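Local coordinates for lipoprotein (Mycoplasma mycoides subsp. capri, PDB 7ADK) that probably acts with an immunoglobulin-binding partner as a protease of the PA clan, promoting dissociation of the antibody from its antigen, at residues B[183-187]-B[699-703]; B[250-256]-B[778-782]; B[711-716]-B[742-748]. All coordinates share one frame. Residues are numbered along the deposited sequence.

Contact 1 of 3, residues B[183-187]-B[699-703]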
loop_
_atom_site.group_PDB
_atom_site.type_symbol
_atom_site.label_atom_id
_atom_site.label_comp_id
_atom_site.label_asym_id
_atom_site.label_seq_id
_atom_site.Cartn_x
_atom_site.Cartn_y
_atom_site.Cartn_z
ATOM N N ASP B 183 -31.312 8.549 18.127
ATOM C CA ASP B 183 -30.012 9.013 17.643
ATOM C C ASP B 183 -29.872 10.538 17.663
ATOM O O ASP B 183 -28.802 11.051 17.965
ATOM C CB ASP B 183 -29.769 8.506 16.218
ATOM C CG ASP B 183 -29.670 6.990 16.074
ATOM O OD1 ASP B 183 -29.184 6.334 17.016
ATOM O OD2 ASP B 183 -30.028 6.464 14.997
ATOM N N ASN B 184 -30.931 11.288 17.380
ATOM C CA ASN B 184 -30.891 12.743 17.375
ATOM C C ASN B 184 -30.751 13.320 18.803
ATOM O O ASN B 184 -29.998 14.266 18.998
ATOM C CB ASN B 184 -32.121 13.247 16.616
ATOM C CG ASN B 184 -32.164 14.750 16.499
ATOM O OD1 ASN B 184 -31.509 15.350 15.674
ATOM N ND2 ASN B 184 -32.934 15.397 17.323
ATOM N N GLU B 185 -31.353 12.716 19.839
ATOM C CA GLU B 185 -31.131 13.168 21.220
ATOM C C GLU B 185 -29.722 12.839 21.758
ATOM O O GLU B 185 -29.365 13.284 22.846
ATOM C CB GLU B 185 -32.267 12.726 22.162
ATOM C CG GLU B 185 -32.204 11.284 22.663
ATOM C CD GLU B 185 -33.064 10.975 23.900
ATOM O OE1 GLU B 185 -33.749 11.860 24.437
ATOM O OE2 GLU B 185 -33.024 9.829 24.381
ATOM N N ARG B 186 -28.916 12.077 21.012
ATOM C CA ARG B 186 -27.506 11.750 21.273
ATOM C C ARG B 186 -26.572 12.576 20.403
ATOM O O ARG B 186 -25.595 13.123 20.895
ATOM C CB ARG B 186 -27.297 10.247 21.067
ATOM C CG ARG B 186 -28.022 9.490 22.136
ATOM C CD ARG B 186 -28.110 7.994 22.018
ATOM N NE ARG B 186 -28.682 7.406 23.238
ATOM C CZ ARG B 186 -29.851 7.683 23.788
ATOM N NH1 ARG B 186 -30.787 8.332 23.166
ATOM N NH2 ARG B 186 -30.097 7.317 25.003
ATOM N N TYR B 187 -26.916 12.772 19.141
ATOM C CA TYR B 187 -26.186 13.630 18.224
ATOM C C TYR B 187 -26.196 15.081 18.696
ATOM O O TYR B 187 -25.179 15.758 18.680
ATOM C CB TYR B 187 -26.791 13.490 16.827
ATOM C CG TYR B 187 -25.888 14.006 15.735
ATOM C CD1 TYR B 187 -24.852 13.183 15.270
ATOM C CD2 TYR B 187 -26.063 15.296 15.198
ATOM C CE1 TYR B 187 -23.985 13.642 14.268
ATOM C CE2 TYR B 187 -25.203 15.754 14.187
ATOM C CZ TYR B 187 -24.161 14.930 13.727
ATOM O OH TYR B 187 -23.336 15.366 12.752
ATOM N N TYR B 699 -26.474 6.175 8.138
ATOM C CA TYR B 699 -27.225 6.654 9.308
ATOM C C TYR B 699 -26.507 7.859 9.966
ATOM O O TYR B 699 -26.486 8.004 11.183
ATOM C CB TYR B 699 -27.514 5.483 10.279
ATOM C CG TYR B 699 -28.554 4.443 9.866
ATOM C CD1 TYR B 699 -28.420 3.702 8.674
ATOM C CD2 TYR B 699 -29.643 4.163 10.718
ATOM C CE1 TYR B 699 -29.365 2.719 8.328
ATOM C CE2 TYR B 699 -30.579 3.164 10.389
ATOM C CZ TYR B 699 -30.443 2.441 9.188
ATOM O OH TYR B 699 -31.316 1.448 8.892
ATOM N N GLN B 700 -25.882 8.739 9.186
ATOM C CA GLN B 700 -25.374 10.037 9.648
ATOM C C GLN B 700 -26.528 11.035 9.885
ATOM O O GLN B 700 -27.375 11.213 9.011
ATOM C CB GLN B 700 -24.359 10.582 8.627
ATOM C CG GLN B 700 -23.150 11.262 9.271
ATOM C CD GLN B 700 -23.428 12.634 9.840
ATOM O OE1 GLN B 700 -23.899 13.532 9.175
ATOM N NE2 GLN B 700 -23.134 12.868 11.088
ATOM N N ILE B 701 -26.586 11.685 11.055
ATOM C CA ILE B 701 -27.663 12.634 11.380
ATOM C C ILE B 701 -27.426 14.011 10.749
ATOM O O ILE B 701 -28.358 14.643 10.265
ATOM C CB ILE B 701 -27.827 12.746 12.912
ATOM C CG1 ILE B 701 -28.233 11.416 13.573
ATOM C CG2 ILE B 701 -28.786 13.869 13.327
ATOM C CD1 ILE B 701 -29.641 10.938 13.283
ATOM N N GLY B 702 -26.183 14.489 10.734
ATOM C CA GLY B 702 -25.847 15.862 10.369
ATOM C C GLY B 702 -26.235 16.248 8.953
ATOM O O GLY B 702 -26.840 17.293 8.745
ATOM N N TYR B 703 -25.891 15.424 7.969
ATOM C CA TYR B 703 -26.217 15.676 6.565
ATOM C C TYR B 703 -27.664 15.337 6.166
ATOM O O TYR B 703 -28.133 15.831 5.142
ATOM C CB TYR B 703 -25.230 14.904 5.687
ATOM C CG TYR B 703 -23.810 15.427 5.666
ATOM C CD1 TYR B 703 -23.577 16.770 5.335
ATOM C CD2 TYR B 703 -22.721 14.574 5.894
ATOM C CE1 TYR B 703 -22.270 17.273 5.259
ATOM C CE2 TYR B 703 -21.407 15.070 5.813
ATOM C CZ TYR B 703 -21.178 16.424 5.509
ATOM O OH TYR B 703 -19.915 16.917 5.475
#
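A helix can hold a loop lacking regular structure by receiving one branched side chain, and residues 183-187 and 699-703 illustrate how rotamers decide the fit. Ile701, with both chi angles near m, points at helix 176-192 and spreads over it: its CD1 lies 3.8 Å from Asp183 CB, its CG2 3.9 Å from Asn184 OD1 and 3.6 Å from Tyr187 CD2. Tyr187 takes chi1 t, which extends its ring alongside the isoleucine, so that Ile701 CB sits over the ring face in a CH-pi contact, 3.8 Å from the centroid. The hydroxyl at the ring's far end accepts a hydrogen bond from Gln700, NE2 to Tyr187 OH 3.0 Å. Gln700 manages this although its CA-CB bond points away: chi1 lies between wells and the chain curls back, letting NE2 also serve Val251 O while OE1 accepts from Tyr703 N at 3.0 Å. Gly702 CA comes within 3.5 Å of Tyr187 OH, and a CB there would clash with that hydroxyl. The polar ends of Asp183 and Asn184 are held by other partners, Tyr161 and Tyr171 for the acid and Asp222 for the amide. Ile701 also touches Phe180, so this is a loop side chain seated in a helix groove formed by Phe180, Asp183, Asn184 and Tyr187, joining helix 176-192 to a loop of the peptidase family region.

Contact 2 of 3, residues B[250-256]-B[778-782]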
loop_
_atom_site.group_PDB
_atom_site.type_symbol
_atom_site.label_atom_id
_atom_site.label_comp_id
_atom_site.label_asym_id
_atom_site.label_seq_id
_atom_site.Cartn_x
_atom_site.Cartn_y
_atom_site.Cartn_z
ATOM N N LYS B 250 -19.150 16.087 12.350
ATOM C CA LYS B 250 -19.991 14.933 12.025
ATOM C C LYS B 250 -19.317 13.603 12.422
ATOM O O LYS B 250 -18.129 13.460 12.177
ATOM C CB LYS B 250 -20.205 14.907 10.504
ATOM C CG LYS B 250 -20.637 16.155 9.721
ATOM C CD LYS B 250 -22.102 16.546 9.832
ATOM C CE LYS B 250 -22.496 17.583 8.781
ATOM N NZ LYS B 250 -21.929 18.913 9.023
ATOM N N VAL B 251 -20.091 12.609 12.884
ATOM C CA VAL B 251 -19.771 11.153 13.027
ATOM C C VAL B 251 -21.095 10.339 13.029
ATOM O O VAL B 251 -22.156 10.961 13.004
ATOM C CB VAL B 251 -18.952 10.832 14.305
ATOM C CG1 VAL B 251 -18.260 9.478 14.217
ATOM C CG2 VAL B 251 -17.844 11.825 14.660
ATOM N N SER B 252 -21.101 8.995 13.034
ATOM C CA SER B 252 -22.243 8.178 13.524
ATOM C C SER B 252 -21.852 6.754 13.953
ATOM O O SER B 252 -21.464 5.928 13.122
ATOM C CB SER B 252 -23.371 8.092 12.498
ATOM O OG SER B 252 -24.337 7.128 12.862
ATOM N N GLY B 253 -21.993 6.450 15.244
ATOM C CA GLY B 253 -21.596 5.194 15.885
ATOM C C GLY B 253 -22.618 4.067 15.755
ATOM O O GLY B 253 -22.951 3.419 16.747
ATOM N N LEU B 254 -23.148 3.869 14.547
ATOM C CA LEU B 254 -24.250 2.946 14.265
ATOM C C LEU B 254 -24.241 2.304 12.873
ATOM O O LEU B 254 -24.718 1.187 12.705
ATOM C CB LEU B 254 -25.560 3.690 14.516
ATOM C CG LEU B 254 -26.800 2.804 14.424
ATOM C CD1 LEU B 254 -27.822 3.253 15.439
ATOM C CD2 LEU B 254 -27.488 2.843 13.076
ATOM N N LYS B 255 -23.715 2.966 11.836
ATOM C CA LYS B 255 -23.698 2.403 10.463
ATOM C C LYS B 255 -22.686 1.267 10.258
ATOM O O LYS B 255 -22.373 0.904 9.129
ATOM C CB LYS B 255 -23.559 3.520 9.419
ATOM C CG LYS B 255 -22.175 4.168 9.425
ATOM C CD LYS B 255 -22.065 5.216 8.333
ATOM C CE LYS B 255 -20.755 6.020 8.392
ATOM N NZ LYS B 255 -20.792 7.074 9.451
ATOM N N ILE B 256 -22.130 0.734 11.341
ATOM C CA ILE B 256 -20.876 -0.011 11.354
ATOM C C ILE B 256 -21.093 -1.397 11.980
ATOM O O ILE B 256 -21.147 -2.385 11.257
ATOM C CB ILE B 256 -19.736 0.837 11.981
ATOM C CG1 ILE B 256 -19.653 2.231 11.317
ATOM C CG2 ILE B 256 -18.403 0.094 11.832
ATOM C CD1 ILE B 256 -18.569 3.177 11.825
ATOM N N ASN B 778 -16.174 13.450 3.814
ATOM C CA ASN B 778 -15.923 13.772 5.202
ATOM C C ASN B 778 -15.461 12.507 5.931
ATOM O O ASN B 778 -16.253 11.685 6.375
ATOM C CB ASN B 778 -17.197 14.398 5.767
ATOM C CG ASN B 778 -17.021 14.915 7.171
ATOM O OD1 ASN B 778 -16.174 14.484 7.939
ATOM N ND2 ASN B 778 -17.829 15.856 7.558
ATOM N N GLU B 779 -14.143 12.329 6.046
ATOM C CA GLU B 779 -13.545 11.148 6.679
ATOM C C GLU B 779 -13.652 11.143 8.206
ATOM O O GLU B 779 -13.360 10.125 8.821
ATOM C CB GLU B 779 -12.111 10.925 6.165
ATOM C CG GLU B 779 -11.094 12.004 6.567
ATOM C CD GLU B 779 -9.668 11.683 6.081
ATOM O OE1 GLU B 779 -9.070 12.483 5.326
ATOM O OE2 GLU B 779 -9.073 10.657 6.482
ATOM N N THR B 780 -14.145 12.218 8.824
ATOM C CA THR B 780 -14.562 12.200 10.241
ATOM C C THR B 780 -16.020 11.734 10.387
ATOM O O THR B 780 -16.317 10.936 11.266
ATOM C CB THR B 780 -14.319 13.557 10.905
ATOM O OG1 THR B 780 -12.965 13.918 10.759
ATOM C CG2 THR B 780 -14.578 13.539 12.396
ATOM N N ALA B 781 -16.918 12.138 9.482
ATOM C CA ALA B 781 -18.266 11.572 9.342
ATOM C C ALA B 781 -18.259 10.113 8.863
ATOM O O ALA B 781 -19.234 9.391 9.057
ATOM C CB ALA B 781 -19.055 12.393 8.322
ATOM N N ARG B 782 -17.190 9.699 8.177
ATOM C CA ARG B 782 -17.049 8.413 7.499
ATOM C C ARG B 782 -18.072 8.237 6.359
ATOM O O ARG B 782 -18.470 7.127 6.034
ATOM C CB ARG B 782 -16.967 7.266 8.528
ATOM C CG ARG B 782 -16.105 7.604 9.760
ATOM C CD ARG B 782 -15.794 6.383 10.627
ATOM N NE ARG B 782 -15.243 6.791 11.932
ATOM C CZ ARG B 782 -15.867 6.809 13.088
ATOM N NH1 ARG B 782 -17.111 6.450 13.223
ATOM N NH2 ARG B 782 -15.255 7.197 14.162
#
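This is a loop-to-turn contact: residues 250-256, in the long connection between helix 220-226 and strand 289-293, lie against residues 778-782, the link between strands 769-778 and 783-792. The backbones come very close, with Val251 CA 4.0 Å from Ala781 CA, yet they do not pair as strands. Lys250 O is 3.2 Å from Ala781 N at an angle too poor for a hydrogen bond, and it receives instead a CA-H...O contact from Ala781 CA at 3.4 Å. An inverse gamma turn centred on Gly253 separates Val251 from Lys255 and Ile256, which also face the turn. The direct polar tie comes from a side chain, Lys255 NZ donating to Ala781 O at 2.8 Å. Strands 769-778 and 783-792 form a beta hairpin, and its connection is held by bonds of its own. Asn778 OD1 accepts from Ala781 N at 2.9 Å, an Asx motif, and Arg782 follows with positive phi. The Arg782 side chain extends toward the loop: Val251 CG1 lies over one face of its guanidinium, 3.4 Å from Arg782 NH1, and Ile256 CD1 approaches the same NH1 at 3.8 Å. At the other end Lys250 CB meets Ala781 CB at 3.5 Å before the lysine turns away, its NZ bonded to Asp248 O and Ser227 OG and its charge in a cation-pi contact with the ring of Tyr703.

Contact 3 of 3, residues B[711-716]-B[742-748]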
loop_
_atom_site.group_PDB
_atom_site.type_symbol
_atom_site.label_atom_id
_atom_site.label_comp_id
_atom_site.label_asym_id
_atom_site.label_seq_id
_atom_site.Cartn_x
_atom_site.Cartn_y
_atom_site.Cartn_z
ATOM N N GLY B 711 -29.804 8.675 5.063
ATOM C CA GLY B 711 -29.008 9.067 3.914
ATOM C C GLY B 711 -29.707 9.731 2.730
ATOM O O GLY B 711 -29.084 9.793 1.670
ATOM N N LEU B 712 -30.920 10.263 2.847
ATOM C CA LEU B 712 -31.490 11.190 1.859
ATOM C C LEU B 712 -31.387 12.629 2.360
ATOM O O LEU B 712 -31.686 12.944 3.520
ATOM C CB LEU B 712 -32.954 10.893 1.512
ATOM C CG LEU B 712 -33.291 9.521 0.914
ATOM C CD1 LEU B 712 -34.726 9.559 0.380
ATOM C CD2 LEU B 712 -32.407 9.110 -0.253
ATOM N N THR B 713 -31.017 13.554 1.477
ATOM C CA THR B 713 -30.935 14.980 1.806
ATOM C C THR B 713 -31.397 15.907 0.690
ATOM O O THR B 713 -31.459 15.530 -0.472
ATOM C CB THR B 713 -29.559 15.354 2.375
ATOM O OG1 THR B 713 -29.680 16.584 3.035
ATOM C CG2 THR B 713 -28.419 15.518 1.388
ATOM N N ASP B 714 -31.740 17.135 1.053
ATOM C CA ASP B 714 -31.920 18.243 0.116
ATOM C C ASP B 714 -30.763 19.206 0.382
ATOM O O ASP B 714 -30.594 19.712 1.494
ATOM C CB ASP B 714 -33.310 18.873 0.319
ATOM C CG ASP B 714 -33.601 20.175 -0.451
ATOM O OD1 ASP B 714 -32.697 20.759 -1.074
ATOM O OD2 ASP B 714 -34.769 20.644 -0.387
ATOM N N ALA B 715 -29.908 19.384 -0.622
ATOM C CA ALA B 715 -28.642 20.065 -0.458
ATOM C C ALA B 715 -28.798 21.525 -0.046
ATOM O O ALA B 715 -28.048 21.974 0.806
ATOM C CB ALA B 715 -27.856 19.976 -1.749
ATOM N N PHE B 716 -29.751 22.294 -0.575
ATOM C CA PHE B 716 -29.782 23.720 -0.252
ATOM C C PHE B 716 -30.201 23.979 1.197
ATOM O O PHE B 716 -29.568 24.786 1.876
ATOM C CB PHE B 716 -30.590 24.501 -1.279
ATOM C CG PHE B 716 -30.498 25.993 -1.061
ATOM C CD1 PHE B 716 -29.373 26.699 -1.510
ATOM C CD2 PHE B 716 -31.494 26.657 -0.332
ATOM C CE1 PHE B 716 -29.228 28.064 -1.211
ATOM C CE2 PHE B 716 -31.349 28.028 -0.037
ATOM C CZ PHE B 716 -30.207 28.726 -0.460
ATOM N N ASN B 742 -24.653 25.034 -3.560
ATOM C CA ASN B 742 -25.026 23.643 -3.799
ATOM C C ASN B 742 -26.544 23.428 -3.604
ATOM O O ASN B 742 -27.134 23.834 -2.604
ATOM C CB ASN B 742 -24.216 22.732 -2.868
ATOM C CG ASN B 742 -22.912 22.229 -3.445
ATOM O OD1 ASN B 742 -22.813 21.094 -3.876
ATOM N ND2 ASN B 742 -21.859 23.002 -3.431
ATOM N N TYR B 743 -27.178 22.749 -4.551
ATOM C CA TYR B 743 -28.610 22.506 -4.653
ATOM C C TYR B 743 -28.944 21.117 -5.230
ATOM O O TYR B 743 -28.151 20.517 -5.956
ATOM C CB TYR B 743 -29.210 23.622 -5.519
ATOM C CG TYR B 743 -30.679 23.437 -5.815
ATOM C CD1 TYR B 743 -31.651 23.766 -4.860
ATOM C CD2 TYR B 743 -31.076 22.829 -7.013
ATOM C CE1 TYR B 743 -33.006 23.501 -5.096
ATOM C CE2 TYR B 743 -32.423 22.541 -7.246
ATOM C CZ TYR B 743 -33.394 22.897 -6.296
ATOM O OH TYR B 743 -34.699 22.710 -6.581
ATOM N N GLY B 744 -30.143 20.615 -4.953
ATOM C CA GLY B 744 -30.716 19.395 -5.523
ATOM C C GLY B 744 -30.931 18.270 -4.514
ATOM O O GLY B 744 -30.619 18.410 -3.331
ATOM N N LEU B 745 -31.492 17.154 -4.977
ATOM C CA LEU B 745 -31.609 15.929 -4.189
ATOM C C LEU B 745 -30.230 15.279 -4.075
ATOM O O LEU B 745 -29.537 15.140 -5.082
ATOM C CB LEU B 745 -32.642 14.999 -4.847
ATOM C CG LEU B 745 -32.792 13.611 -4.195
ATOM C CD1 LEU B 745 -33.324 13.697 -2.779
ATOM C CD2 LEU B 745 -33.760 12.763 -5.002
ATOM N N GLU B 746 -29.831 14.856 -2.883
ATOM C CA GLU B 746 -28.532 14.234 -2.651
ATOM C C GLU B 746 -28.588 13.042 -1.692
ATOM O O GLU B 746 -29.519 12.878 -0.909
ATOM C CB GLU B 746 -27.486 15.268 -2.206
ATOM C CG GLU B 746 -27.212 16.333 -3.269
ATOM C CD GLU B 746 -25.929 17.147 -3.077
ATOM O OE1 GLU B 746 -25.223 17.001 -2.066
ATOM O OE2 GLU B 746 -25.637 17.996 -3.941
ATOM N N ILE B 747 -27.572 12.193 -1.809
ATOM C CA ILE B 747 -27.456 10.864 -1.213
ATOM C C ILE B 747 -26.214 10.791 -0.322
ATOM O O ILE B 747 -25.191 11.379 -0.663
ATOM C CB ILE B 747 -27.381 9.830 -2.352
ATOM C CG1 ILE B 747 -28.586 9.874 -3.313
ATOM C CG2 ILE B 747 -27.167 8.417 -1.833
ATOM C CD1 ILE B 747 -29.945 9.629 -2.685
ATOM N N LEU B 748 -26.295 10.076 0.799
ATOM C CA LEU B 748 -25.170 9.778 1.689
ATOM C C LEU B 748 -24.805 8.274 1.625
ATOM O O LEU B 748 -25.405 7.467 2.334
ATOM C CB LEU B 748 -25.454 10.225 3.138
ATOM C CG LEU B 748 -25.569 11.729 3.444
ATOM C CD1 LEU B 748 -24.340 12.487 2.971
ATOM C CD2 LEU B 748 -26.810 12.422 2.897
#
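Antiparallel pairing in a mixed sheet, consistent with one of the two beta barrels of a chymotrypsin-like PA-clan peptidase, joins strand 712-714 to the end of strand 737-747. Backbone groups of alternate residues bond across the pair, and others bond outward. The hydrogen-bonded pair Thr713-Glu746 exchanges two bonds, Thr713 N to Glu746 O at 2.9 Å and Glu746 N to Thr713 O at 3.0 Å. The ladder is extended at one end by Leu748 N donating to Gly711 O at 2.9 Å and at the other by Ala715 N donating to Gly744 O at 3.0 Å. In the non-hydrogen-bonded pairs, backbone groups look outward: Leu712 bonds to Ser705, while Leu745 and Ile747 bond to Ala788 and Ala786 of strand 783-792, the neighbour across the sheet. Side chains add their own satisfaction. Thr713 OG1 bonds to Tyr703 O, and Asp714 OD2 to the hydroxyls of Tyr796 and Tyr803. Asp714 is also the N-cap of helix 715-719, with OD1 accepting weakly from Phe716 N at 3.4 Å. At Gly744, phi 114° and psi 178° would jam a CB against the carbonyl O of Tyr743. On the face shared by Leu712 and Ile747, Leu712 CD2 packs 3.5 Å from Ile747 CD1.

Followed from the N terminus, the chain opens contact 1 in helix 176-192 and contact 2 in the loop at 250-256, then runs through many helices and most strands of the antiparallel sheet before 699-703 closes contact 1. Contact 3 opens and closes next, a short excursion from 711-716 to 742-748, and 778-782 finally closes contact 2. Contacts 1 and 2 therefore cross, whereas contact 3 follows contact 1 in series and falls within the span of contact 2. In space, 699-703 is the common neighbour: Tyr699 and Gln700 meet the 250-256 loop, and Tyr703 meets Thr713. Contact 1 ties helix 176-192 to the loop before strand 712-714, contact 2 ties 250-256 to a mixed-sheet hairpin, and contact 3 pairs two strands of that sheet.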